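Local coordinates for protein bifunctional endo-1,4-beta-xylanase A (Neocallimastix patriciarum, PDB 2VG9) that hydrolyses internal beta-1,4 linkages of xylan as a glycoside hydrolase family 11 endo-xylanase, here in a loop-swap variant, at residues Glu29-Phe40 with Gly51-Leu59; Ala87-Trp98 with Tyr192-Ser203. One frame throughout, in Å; residues are numbered along the deposited sequence.

Contact 1. Residues Glu29-Phe40 with Gly51-Leu59; sequences EGSMTLGSGATF and GNFLARRGL
In the beta jelly roll of this family 11 xylanase, strand 29-34 of one sheet faces strand 52-59 of the other across the sandwich interior, their axes 8.0 Å apart and running almost parallel. Arg57 carries the contact. Its chain is bent at chi3 (78°), which turns the guanidinium into the loop that links strand 29-34 to Phe40. There Arg57 NH1 donates to Thr39 O at 2.9 Å, with the acceptor close to the guanidinium plane, and also to a water that bridges to Gly35 O and Gly37 O. Thr39 O takes Gly35 N on the opposite face of its plane. Leu34 CD2 lies over one face of the Arg57 guanidinium, 3.7 Å above its plane, and Ala38 CA lies over the other face, toward its rim. The aliphatic part of Arg57 runs alongside the Phe40 ring in the opposite sense, Arg57 CG coming 3.5 Å from Phe40 CD2, while Met32 SD touches the same CG. Farther along, Phe53 CE1 reaches Gly30 CA at 3.7 Å, where a side chain at Gly30 would collide with the ring. A leucine in place of Arg57 would probably leave Thr39 O and the water without their guanidinium donor and the loop freer to move. Arg57 NE and NH2 donate to Ser20 O and Phe19 O of strand 19-26, so the buried arginine is held mainly by backbone carbonyls and a water, whose oxygens probably help to offset its charge.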
loop_
_atom_site.group_PDB
_atom_site.type_symbol
_atom_site.label_atom_id
_atom_site.label_comp_id
_atom_site.label_asym_id
_atom_site.label_seq_id
_atom_site.Cartn_x
_atom_site.Cartn_y
_atom_site.Cartn_z
ATOM N N GLU A 29 -16.136 9.756 -2.631
ATOM C CA GLU A 29 -16.501 9.126 -3.902
ATOM C C GLU A 29 -15.227 9.002 -4.718
ATOM O O GLU A 29 -14.241 9.726 -4.471
ATOM C CB GLU A 29 -17.578 9.909 -4.714
ATOM C CG GLU A 29 -17.044 11.056 -5.614
ATOM C CD GLU A 29 -16.613 10.615 -7.047
ATOM O OE1 GLU A 29 -17.266 9.687 -7.620
ATOM O OE2 GLU A 29 -15.631 11.219 -7.608
ATOM N N GLY A 30 -15.254 8.104 -5.702
ATOM C CA GLY A 30 -14.085 7.884 -6.528
ATOM C C GLY A 30 -14.313 6.727 -7.479
ATOM O O GLY A 30 -15.385 6.113 -7.488
ATOM N N SER A 31 -13.300 6.443 -8.286
ATOM C CA SER A 31 -13.394 5.384 -9.241
ATOM C C SER A 31 -12.009 4.871 -9.587
ATOM O O SER A 31 -11.011 5.541 -9.335
ATOM C CB SER A 31 -14.137 5.859 -10.486
ATOM O OG SER A 31 -13.410 6.846 -11.190
ATOM N N MET A 32 -11.975 3.641 -10.094
ATOM C CA MET A 32 -10.775 3.045 -10.634
ATOM C C MET A 32 -11.125 2.569 -12.014
ATOM O O MET A 32 -12.167 1.961 -12.219
ATOM C CB MET A 32 -10.309 1.849 -9.787
ATOM C CG MET A 32 -9.114 1.085 -10.416
ATOM S SD MET A 32 -8.599 -0.423 -9.522
ATOM C CE MET A 32 -9.638 -0.221 -8.126
ATOM N N THR A 33 -10.223 2.814 -12.949
ATOM C CA THR A 33 -10.347 2.297 -14.326
ATOM C C THR A 33 -9.183 1.362 -14.521
ATOM O O THR A 33 -8.039 1.790 -14.425
ATOM C CB THR A 33 -10.353 3.482 -15.364
ATOM O OG1 THR A 33 -11.488 4.339 -15.086
ATOM C CG2 THR A 33 -10.462 3.007 -16.793
ATOM N N LEU A 34 -9.461 0.088 -14.783
ATOM C CA LEU A 34 -8.400 -0.906 -15.063
ATOM C C LEU A 34 -7.669 -0.626 -16.360
ATOM O O LEU A 34 -8.262 -0.101 -17.287
ATOM C CB LEU A 34 -8.989 -2.326 -15.172
ATOM C CG LEU A 34 -9.844 -2.859 -14.044
ATOM C CD1 LEU A 34 -10.252 -4.314 -14.333
ATOM C CD2 LEU A 34 -9.131 -2.724 -12.687
ATOM N N GLY A 35 -6.380 -0.972 -16.428
ATOM C CA GLY A 35 -5.661 -1.071 -17.724
ATOM C C GLY A 35 -5.181 -2.514 -17.803
ATOM O O GLY A 35 -5.520 -3.296 -16.918
ATOM N N SER A 36 -4.404 -2.880 -18.830
ATOM C CA SER A 36 -3.807 -4.222 -18.941
ATOM C C SER A 36 -2.943 -4.552 -17.746
ATOM O O SER A 36 -2.332 -3.648 -17.146
ATOM C CB SER A 36 -2.878 -4.345 -20.164
ATOM O OG SER A 36 -3.448 -3.696 -21.286
ATOM N N GLY A 37 -2.878 -5.847 -17.429
ATOM C CA GLY A 37 -1.973 -6.343 -16.420
ATOM C C GLY A 37 -2.386 -5.814 -15.062
ATOM O O GLY A 37 -3.533 -6.028 -14.629
ATOM N N ALA A 38 -1.460 -5.147 -14.377
ATOM C CA ALA A 38 -1.765 -4.593 -13.033
ATOM C C ALA A 38 -2.042 -3.081 -13.077
ATOM O O ALA A 38 -2.238 -2.480 -12.037
ATOM C CB ALA A 38 -0.638 -4.877 -12.058
ATOM N N THR A 39 -2.046 -2.484 -14.272
ATOM C CA THR A 39 -2.162 -1.019 -14.407
ATOM C C THR A 39 -3.597 -0.553 -14.052
ATOM O O THR A 39 -4.552 -1.336 -14.116
ATOM C CB THR A 39 -1.730 -0.507 -15.837
ATOM O OG1 THR A 39 -2.634 -1.001 -16.822
ATOM C CG2 THR A 39 -0.314 -0.930 -16.214
ATOM N N PHE A 40 -3.739 0.718 -13.681
ATOM C CA PHE A 40 -5.008 1.314 -13.356
ATOM C C PHE A 40 -4.823 2.818 -13.199
ATOM O O PHE A 40 -3.706 3.317 -12.996
ATOM C CB PHE A 40 -5.589 0.750 -12.039
ATOM C CG PHE A 40 -4.789 1.108 -10.790
ATOM C CD1 PHE A 40 -5.251 2.101 -9.903
ATOM C CD2 PHE A 40 -3.581 0.482 -10.518
ATOM C CE1 PHE A 40 -4.534 2.416 -8.718
ATOM C CE2 PHE A 40 -2.863 0.768 -9.343
ATOM C CZ PHE A 40 -3.336 1.743 -8.437
ATOM N N GLY A 51 -13.407 11.925 5.385
ATOM C CA GLY A 51 -13.347 11.325 4.046
ATOM C C GLY A 51 -12.154 10.389 3.933
ATOM O O GLY A 51 -11.025 10.751 4.306
ATOM N N ASN A 52 -12.391 9.189 3.407
ATOM C CA ASN A 52 -11.359 8.159 3.304
ATOM C C ASN A 52 -11.534 7.341 2.013
ATOM O O ASN A 52 -12.653 6.904 1.687
ATOM C CB ASN A 52 -11.376 7.265 4.569
ATOM C CG ASN A 52 -10.082 6.495 4.781
ATOM O OD1 ASN A 52 -9.099 6.667 4.047
ATOM N ND2 ASN A 52 -10.068 5.644 5.817
ATOM N N PHE A 53 -10.440 7.167 1.266
ATOM C CA PHE A 53 -10.458 6.524 -0.063
ATOM C C PHE A 53 -9.215 5.675 -0.233
ATOM O O PHE A 53 -8.113 6.067 0.210
ATOM C CB PHE A 53 -10.470 7.590 -1.186
ATOM C CG PHE A 53 -10.433 7.029 -2.587
ATOM C CD1 PHE A 53 -11.607 6.613 -3.217
ATOM C CD2 PHE A 53 -9.229 6.924 -3.287
ATOM C CE1 PHE A 53 -11.579 6.108 -4.514
ATOM C CE2 PHE A 53 -9.189 6.407 -4.593
ATOM C CZ PHE A 53 -10.378 6.010 -5.206
ATOM N N LEU A 54 -9.367 4.537 -0.920
ATOM C CA LEU A 54 -8.194 3.766 -1.336
ATOM C C LEU A 54 -8.437 3.123 -2.695
ATOM O O LEU A 54 -9.577 2.757 -3.012
ATOM C CB LEU A 54 -7.837 2.710 -0.277
ATOM C CG LEU A 54 -8.786 1.538 -0.030
ATOM C CD1 LEU A 54 -8.511 0.319 -0.964
ATOM C CD2 LEU A 54 -8.729 1.113 1.470
ATOM N N ALA A 55 -7.367 3.007 -3.489
ATOM C CA ALA A 55 -7.369 2.212 -4.746
ATOM C C ALA A 55 -6.026 1.503 -4.907
ATOM O O ALA A 55 -4.948 2.129 -4.845
ATOM C CB ALA A 55 -7.672 3.086 -5.986
ATOM N N ARG A 56 -6.079 0.207 -5.129
ATOM C CA ARG A 56 -4.854 -0.582 -5.159
ATOM C C ARG A 56 -4.987 -1.802 -6.042
ATOM O O ARG A 56 -6.073 -2.384 -6.175
ATOM C CB ARG A 56 -4.476 -1.014 -3.756
ATOM C CG ARG A 56 -5.548 -1.751 -3.043
ATOM C CD ARG A 56 -5.065 -2.340 -1.704
ATOM N NE ARG A 56 -4.967 -1.323 -0.663
ATOM C CZ ARG A 56 -5.591 -1.349 0.508
ATOM N NH1 ARG A 56 -6.397 -2.351 0.848
ATOM N NH2 ARG A 56 -5.397 -0.352 1.342
ATOM N N ARG A 57 -3.867 -2.181 -6.628
ATOM C CA ARG A 57 -3.749 -3.381 -7.462
ATOM C C ARG A 57 -2.453 -4.091 -7.137
ATOM O O ARG A 57 -1.412 -3.439 -6.926
ATOM C CB ARG A 57 -3.746 -2.996 -8.943
ATOM C CG ARG A 57 -5.139 -2.517 -9.435
ATOM C CD ARG A 57 -5.286 -2.783 -10.893
ATOM N NE ARG A 57 -5.577 -4.193 -11.135
ATOM C CZ ARG A 57 -5.754 -4.725 -12.340
ATOM N NH1 ARG A 57 -5.651 -3.963 -13.433
ATOM N NH2 ARG A 57 -6.034 -6.022 -12.455
ATOM N N GLY A 58 -2.479 -5.424 -7.112
ATOM C CA GLY A 58 -1.253 -6.152 -6.736
ATOM C C GLY A 58 -1.280 -7.638 -6.996
ATOM O O GLY A 58 -2.208 -8.160 -7.604
ATOM N N LEU A 59 -0.251 -8.314 -6.486
ATOM C CA LEU A 59 -0.040 -9.722 -6.730
ATOM C C LEU A 59 -0.301 -10.413 -5.403
ATOM O O LEU A 59 0.348 -10.072 -4.407
ATOM C CB LEU A 59 1.409 -9.984 -7.224
ATOM C CG LEU A 59 1.696 -11.429 -7.653
ATOM C CD1 LEU A 59 0.725 -11.857 -8.760
ATOM C CD2 LEU A 59 3.151 -11.573 -8.143
HETATM O O HOH W 1 -5.956 -5.593 -15.859
#

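Contact 2. Residues Ala87-Trp98 with Tyr192-Ser203; sequences ASGNSRLCVYGW and YEVALNAEGWQS. With ACT (acetate ion), chain D.
Glu199 OE1 sits over the centre of one face of the Arg92 guanidinium, 3.3 Å above its plane. Glu193 OE2 lies at the edge of the Trp98 indole, 3.9 Å from Trp98 CD1, and Gln202 CG lies over one face of the Trp201 ring, toward its rim. Arg92 and Glu199 extend next to each other in the same direction; the salt bridge from Arg92 NH1 to Glu199 OE1 (3.5 Å) has no N-H aimed at the oxygen. Glu199 OE2 accepts from Asn197 ND2 at 2.6 Å, above the carboxylate plane. Asn197 ND2 also donates, nearly straight (170°), to Cys94 SG at 3.4 Å. With Asn197 CG anti to the backbone N (chi1 172°), the amide reaches between Cys94 and Glu199, and both acceptors lie within 10° of its plane. An acetate, probably from the crystallisation liquor, accepts a weak hydrogen bond from Asn90 ND2. Asn90 O receives Trp201 N and Ser203 OG from opposite faces of its plane. Antiparallel pairing from Asn90-Trp201 to Tyr96-Ala195 joins the strands in the large, curled sheet of the jelly roll. Arg92, Cys94, Tyr96, Asn197 and Glu199 share one face, probably lining the substrate cleft as in relatives; Leu93, Val95, Leu196 and Ala198 point to the opposite one, against strands 73-86 and 203-216. Strand 110-115 flanks 89-98, with Glu111 hydrogen-bonded to Tyr96 OH, and strand 52-60 flanks 193-200.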
loop_
_atom_site.group_PDB
_atom_site.type_symbol
_atom_site.label_atom_id
_atom_site.label_comp_id
_atom_site.label_asym_id
_atom_site.label_seq_id
_atom_site.Cartn_x
_atom_site.Cartn_y
_atom_site.Cartn_z
ATOM N N ALA A 87 -8.835 18.966 2.737
ATOM C CA ALA A 87 -9.544 19.557 3.886
ATOM C C ALA A 87 -8.818 19.138 5.145
ATOM O O ALA A 87 -9.288 18.243 5.866
ATOM C CB ALA A 87 -11.004 19.095 3.924
ATOM N N SER A 88 -7.682 19.766 5.412
ATOM C CA SER A 88 -6.731 19.232 6.392
ATOM C C SER A 88 -6.461 17.751 6.120
ATOM O O SER A 88 -6.514 16.902 7.026
ATOM C CB SER A 88 -7.246 19.418 7.832
ATOM O OG SER A 88 -7.201 20.788 8.158
ATOM N N GLY A 89 -6.192 17.437 4.867
ATOM C CA GLY A 89 -6.092 16.038 4.471
ATOM C C GLY A 89 -4.722 15.648 3.949
ATOM O O GLY A 89 -3.738 16.370 4.126
ATOM N N ASN A 90 -4.651 14.461 3.348
ATOM C CA ASN A 90 -3.381 13.929 2.894
ATOM C C ASN A 90 -3.609 12.746 1.963
ATOM O O ASN A 90 -4.747 12.305 1.745
ATOM C CB ASN A 90 -2.521 13.538 4.098
ATOM C CG ASN A 90 -3.189 12.518 4.998
ATOM O OD1 ASN A 90 -3.226 11.338 4.672
ATOM N ND2 ASN A 90 -3.674 12.969 6.173
ATOM N N SER A 91 -2.533 12.273 1.362
ATOM C CA SER A 91 -2.621 11.090 0.543
ATOM C C SER A 91 -1.221 10.516 0.396
ATOM O O SER A 91 -0.220 11.161 0.753
ATOM C CB SER A 91 -3.289 11.381 -0.817
ATOM O OG SER A 91 -2.592 12.362 -1.538
ATOM N N ARG A 92 -1.152 9.289 -0.106
ATOM C CA ARG A 92 0.117 8.648 -0.331
ATOM C C ARG A 92 0.025 7.694 -1.506
ATOM O O ARG A 92 -1.053 7.151 -1.821
ATOM C CB ARG A 92 0.528 7.872 0.914
ATOM C CG ARG A 92 -0.308 6.613 1.164
ATOM C CD ARG A 92 0.092 5.973 2.490
ATOM N NE ARG A 92 -0.454 6.774 3.573
ATOM C CZ ARG A 92 -0.599 6.376 4.835
ATOM N NH1 ARG A 92 -0.222 5.161 5.232
ATOM N NH2 ARG A 92 -1.116 7.218 5.710
ATOM N N LEU A 93 1.172 7.495 -2.144
ATOM C CA LEU A 93 1.359 6.442 -3.143
ATOM C C LEU A 93 2.441 5.499 -2.588
ATOM O O LEU A 93 3.588 5.924 -2.312
ATOM C CB LEU A 93 1.825 7.060 -4.461
ATOM C CG LEU A 93 2.074 6.177 -5.687
ATOM C CD1 LEU A 93 0.788 5.535 -6.136
ATOM C CD2 LEU A 93 2.718 7.046 -6.816
ATOM N N CYS A 94 2.074 4.229 -2.424
ATOM C CA CYS A 94 2.937 3.294 -1.721
ATOM C C CYS A 94 2.796 1.851 -2.184
ATOM O O CYS A 94 1.761 1.454 -2.707
ATOM C CB CYS A 94 2.682 3.381 -0.197
ATOM S SG CYS A 94 1.005 2.915 0.307
ATOM N N VAL A 95 3.837 1.057 -1.970
ATOM C CA VAL A 95 3.694 -0.403 -2.032
ATOM C C VAL A 95 2.978 -0.776 -0.744
ATOM O O VAL A 95 3.214 -0.150 0.319
ATOM C CB VAL A 95 5.046 -1.149 -2.050
ATOM C CG1 VAL A 95 4.878 -2.662 -2.235
ATOM C CG2 VAL A 95 6.006 -0.581 -3.092
ATOM N N TYR A 96 2.106 -1.786 -0.826
ATOM C CA TYR A 96 1.226 -2.125 0.280
ATOM C C TYR A 96 0.940 -3.632 0.380
ATOM O O TYR A 96 0.905 -4.312 -0.628
ATOM C CB TYR A 96 -0.093 -1.384 0.082
ATOM C CG TYR A 96 -1.167 -1.732 1.082
ATOM C CD1 TYR A 96 -1.299 -1.012 2.281
ATOM C CD2 TYR A 96 -2.068 -2.752 0.826
ATOM C CE1 TYR A 96 -2.298 -1.316 3.192
ATOM C CE2 TYR A 96 -3.075 -3.089 1.749
ATOM C CZ TYR A 96 -3.183 -2.375 2.925
ATOM O OH TYR A 96 -4.194 -2.701 3.831
ATOM N N GLY A 97 0.735 -4.135 1.596
ATOM C CA GLY A 97 0.311 -5.519 1.746
ATOM C C GLY A 97 0.264 -5.906 3.209
ATOM O O GLY A 97 0.322 -5.029 4.092
ATOM N N TRP A 98 0.120 -7.215 3.459
ATOM C CA TRP A 98 0.141 -7.757 4.844
ATOM C C TRP A 98 1.095 -8.930 5.007
ATOM O O TRP A 98 1.368 -9.659 4.033
ATOM C CB TRP A 98 -1.270 -8.210 5.267
ATOM C CG TRP A 98 -2.303 -7.097 5.349
ATOM C CD1 TRP A 98 -2.890 -6.442 4.303
ATOM C CD2 TRP A 98 -2.875 -6.548 6.539
ATOM N NE1 TRP A 98 -3.785 -5.520 4.770
ATOM C CE2 TRP A 98 -3.789 -5.552 6.139
ATOM C CE3 TRP A 98 -2.705 -6.799 7.904
ATOM C CZ2 TRP A 98 -4.536 -4.790 7.066
ATOM C CZ3 TRP A 98 -3.417 -6.060 8.807
ATOM C CH2 TRP A 98 -4.342 -5.057 8.384
ATOM N N TYR A 192 1.004 -12.039 2.326
ATOM C CA TYR A 192 -0.342 -11.989 1.810
ATOM C C TYR A 192 -0.407 -11.475 0.362
ATOM O O TYR A 192 -1.024 -12.103 -0.480
ATOM C CB TYR A 192 -1.191 -11.118 2.750
ATOM C CG TYR A 192 -2.634 -10.900 2.338
ATOM C CD1 TYR A 192 -3.543 -11.962 2.365
ATOM C CD2 TYR A 192 -3.102 -9.637 1.954
ATOM C CE1 TYR A 192 -4.878 -11.796 2.009
ATOM C CE2 TYR A 192 -4.467 -9.448 1.591
ATOM C CZ TYR A 192 -5.343 -10.546 1.629
ATOM O OH TYR A 192 -6.684 -10.451 1.284
ATOM N N GLU A 193 0.190 -10.309 0.097
ATOM C CA GLU A 193 0.164 -9.659 -1.229
ATOM C C GLU A 193 1.228 -8.571 -1.287
ATOM O O GLU A 193 1.783 -8.167 -0.253
ATOM C CB GLU A 193 -1.176 -8.961 -1.458
ATOM C CG GLU A 193 -1.293 -7.693 -0.570
ATOM C CD GLU A 193 -2.657 -7.035 -0.626
ATOM O OE1 GLU A 193 -3.294 -7.048 -1.698
ATOM O OE2 GLU A 193 -3.093 -6.512 0.414
ATOM N N VAL A 194 1.501 -8.102 -2.506
ATOM C CA VAL A 194 2.374 -6.965 -2.750
ATOM C C VAL A 194 1.617 -6.130 -3.766
ATOM O O VAL A 194 1.352 -6.566 -4.908
ATOM C CB VAL A 194 3.782 -7.359 -3.296
ATOM C CG1 VAL A 194 4.621 -6.109 -3.629
ATOM C CG2 VAL A 194 4.563 -8.250 -2.282
ATOM N N ALA A 195 1.246 -4.927 -3.338
ATOM C CA ALA A 195 0.378 -4.099 -4.136
ATOM C C ALA A 195 0.926 -2.708 -4.234
ATOM O O ALA A 195 1.697 -2.293 -3.381
ATOM C CB ALA A 195 -1.062 -4.071 -3.518
ATOM N N LEU A 196 0.531 -1.991 -5.285
ATOM C CA LEU A 196 0.703 -0.544 -5.337
ATOM C C LEU A 196 -0.626 0.153 -5.003
ATOM O O LEU A 196 -1.662 -0.170 -5.567
ATOM C CB LEU A 196 1.237 -0.102 -6.684
ATOM C CG LEU A 196 1.667 1.358 -6.653
ATOM C CD1 LEU A 196 3.033 1.475 -5.927
ATOM C CD2 LEU A 196 1.673 1.898 -8.111
ATOM N N ASN A 197 -0.565 1.122 -4.096
ATOM C CA ASN A 197 -1.741 1.643 -3.405
ATOM C C ASN A 197 -1.759 3.177 -3.422
ATOM O O ASN A 197 -0.766 3.797 -3.108
ATOM C CB ASN A 197 -1.687 1.113 -1.948
ATOM C CG ASN A 197 -2.761 1.722 -1.032
ATOM O OD1 ASN A 197 -3.937 1.582 -1.272
ATOM N ND2 ASN A 197 -2.330 2.349 0.061
ATOM N N ALA A 198 -2.875 3.760 -3.831
ATOM C CA ALA A 198 -3.132 5.192 -3.742
ATOM C C ALA A 198 -4.188 5.352 -2.674
ATOM O O ALA A 198 -5.283 4.788 -2.810
ATOM C CB ALA A 198 -3.650 5.743 -5.105
ATOM N N GLU A 199 -3.881 6.054 -1.583
ATOM C CA GLU A 199 -4.935 6.350 -0.597
ATOM C C GLU A 199 -4.990 7.833 -0.226
ATOM O O GLU A 199 -3.972 8.544 -0.330
ATOM C CB GLU A 199 -4.858 5.445 0.646
ATOM C CG GLU A 199 -3.510 5.451 1.382
ATOM C CD GLU A 199 -3.414 4.362 2.469
ATOM O OE1 GLU A 199 -3.267 4.703 3.661
ATOM O OE2 GLU A 199 -3.534 3.167 2.155
ATOM N N GLY A 200 -6.170 8.274 0.224
ATOM C CA GLY A 200 -6.424 9.660 0.550
ATOM C C GLY A 200 -7.327 9.802 1.766
ATOM O O GLY A 200 -8.344 9.097 1.879
ATOM N N TRP A 201 -6.939 10.698 2.673
ATOM C CA TRP A 201 -7.712 11.038 3.851
ATOM C C TRP A 201 -8.083 12.513 3.771
ATOM O O TRP A 201 -7.185 13.369 3.674
ATOM C CB TRP A 201 -6.889 10.801 5.104
ATOM C CG TRP A 201 -7.560 11.258 6.383
ATOM C CD1 TRP A 201 -7.267 12.384 7.132
ATOM C CD2 TRP A 201 -8.601 10.576 7.083
ATOM N NE1 TRP A 201 -8.084 12.442 8.242
ATOM C CE2 TRP A 201 -8.899 11.338 8.243
ATOM C CE3 TRP A 201 -9.291 9.375 6.864
ATOM C CZ2 TRP A 201 -9.887 10.956 9.148
ATOM C CZ3 TRP A 201 -10.267 8.993 7.771
ATOM C CH2 TRP A 201 -10.553 9.781 8.904
ATOM N N GLN A 202 -9.384 12.812 3.775
ATOM C CA GLN A 202 -9.864 14.209 3.727
ATOM C C GLN A 202 -9.187 14.971 2.561
ATOM O O GLN A 202 -8.796 16.130 2.680
ATOM C CB GLN A 202 -9.673 14.918 5.095
ATOM C CG GLN A 202 -10.501 14.275 6.223
ATOM C CD GLN A 202 -10.310 14.908 7.604
ATOM O OE1 GLN A 202 -9.469 15.815 7.816
ATOM N NE2 GLN A 202 -11.075 14.418 8.565
ATOM N N SER A 203 -9.071 14.301 1.426
ATOM C CA SER A 203 -8.448 14.872 0.237
ATOM C C SER A 203 -9.159 14.441 -1.032
ATOM O O SER A 203 -10.026 13.553 -1.005
ATOM C CB SER A 203 -6.957 14.456 0.144
ATOM O OG SER A 203 -6.840 13.050 -0.039
HETATM C C ACT D . -4.032 12.500 10.238
HETATM O O ACT D . -4.120 11.916 11.356
HETATM O OXT ACT D . -4.386 11.831 9.234
HETATM C CH3 ACT D . -3.532 13.911 10.102
#

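Overall arrangement
Both contacts are buried, but contact 2 lies nearer the centre of the chain. Contact 1 spans the two sheets of the sandwich through side chains, whereas contact 2 joins neighbouring strands within one sheet, mostly by backbone hydrogen bonds, and buries about twice the area. Strands 52-60 and 190-200 are neighbours, so the contacts share a sheet: Ala55 N probably bonds to Ala198 O at 2.8 Å. Alternation along strand 52-59 divides the chemistry, with Arg57 directed into the sandwich and Arg56 to the face of Tyr96 and Asn197. There Arg56 forms a cation-pi contact with Tyr96, a hydrogen bond to Asn197 OD1 and a salt bridge to Glu22.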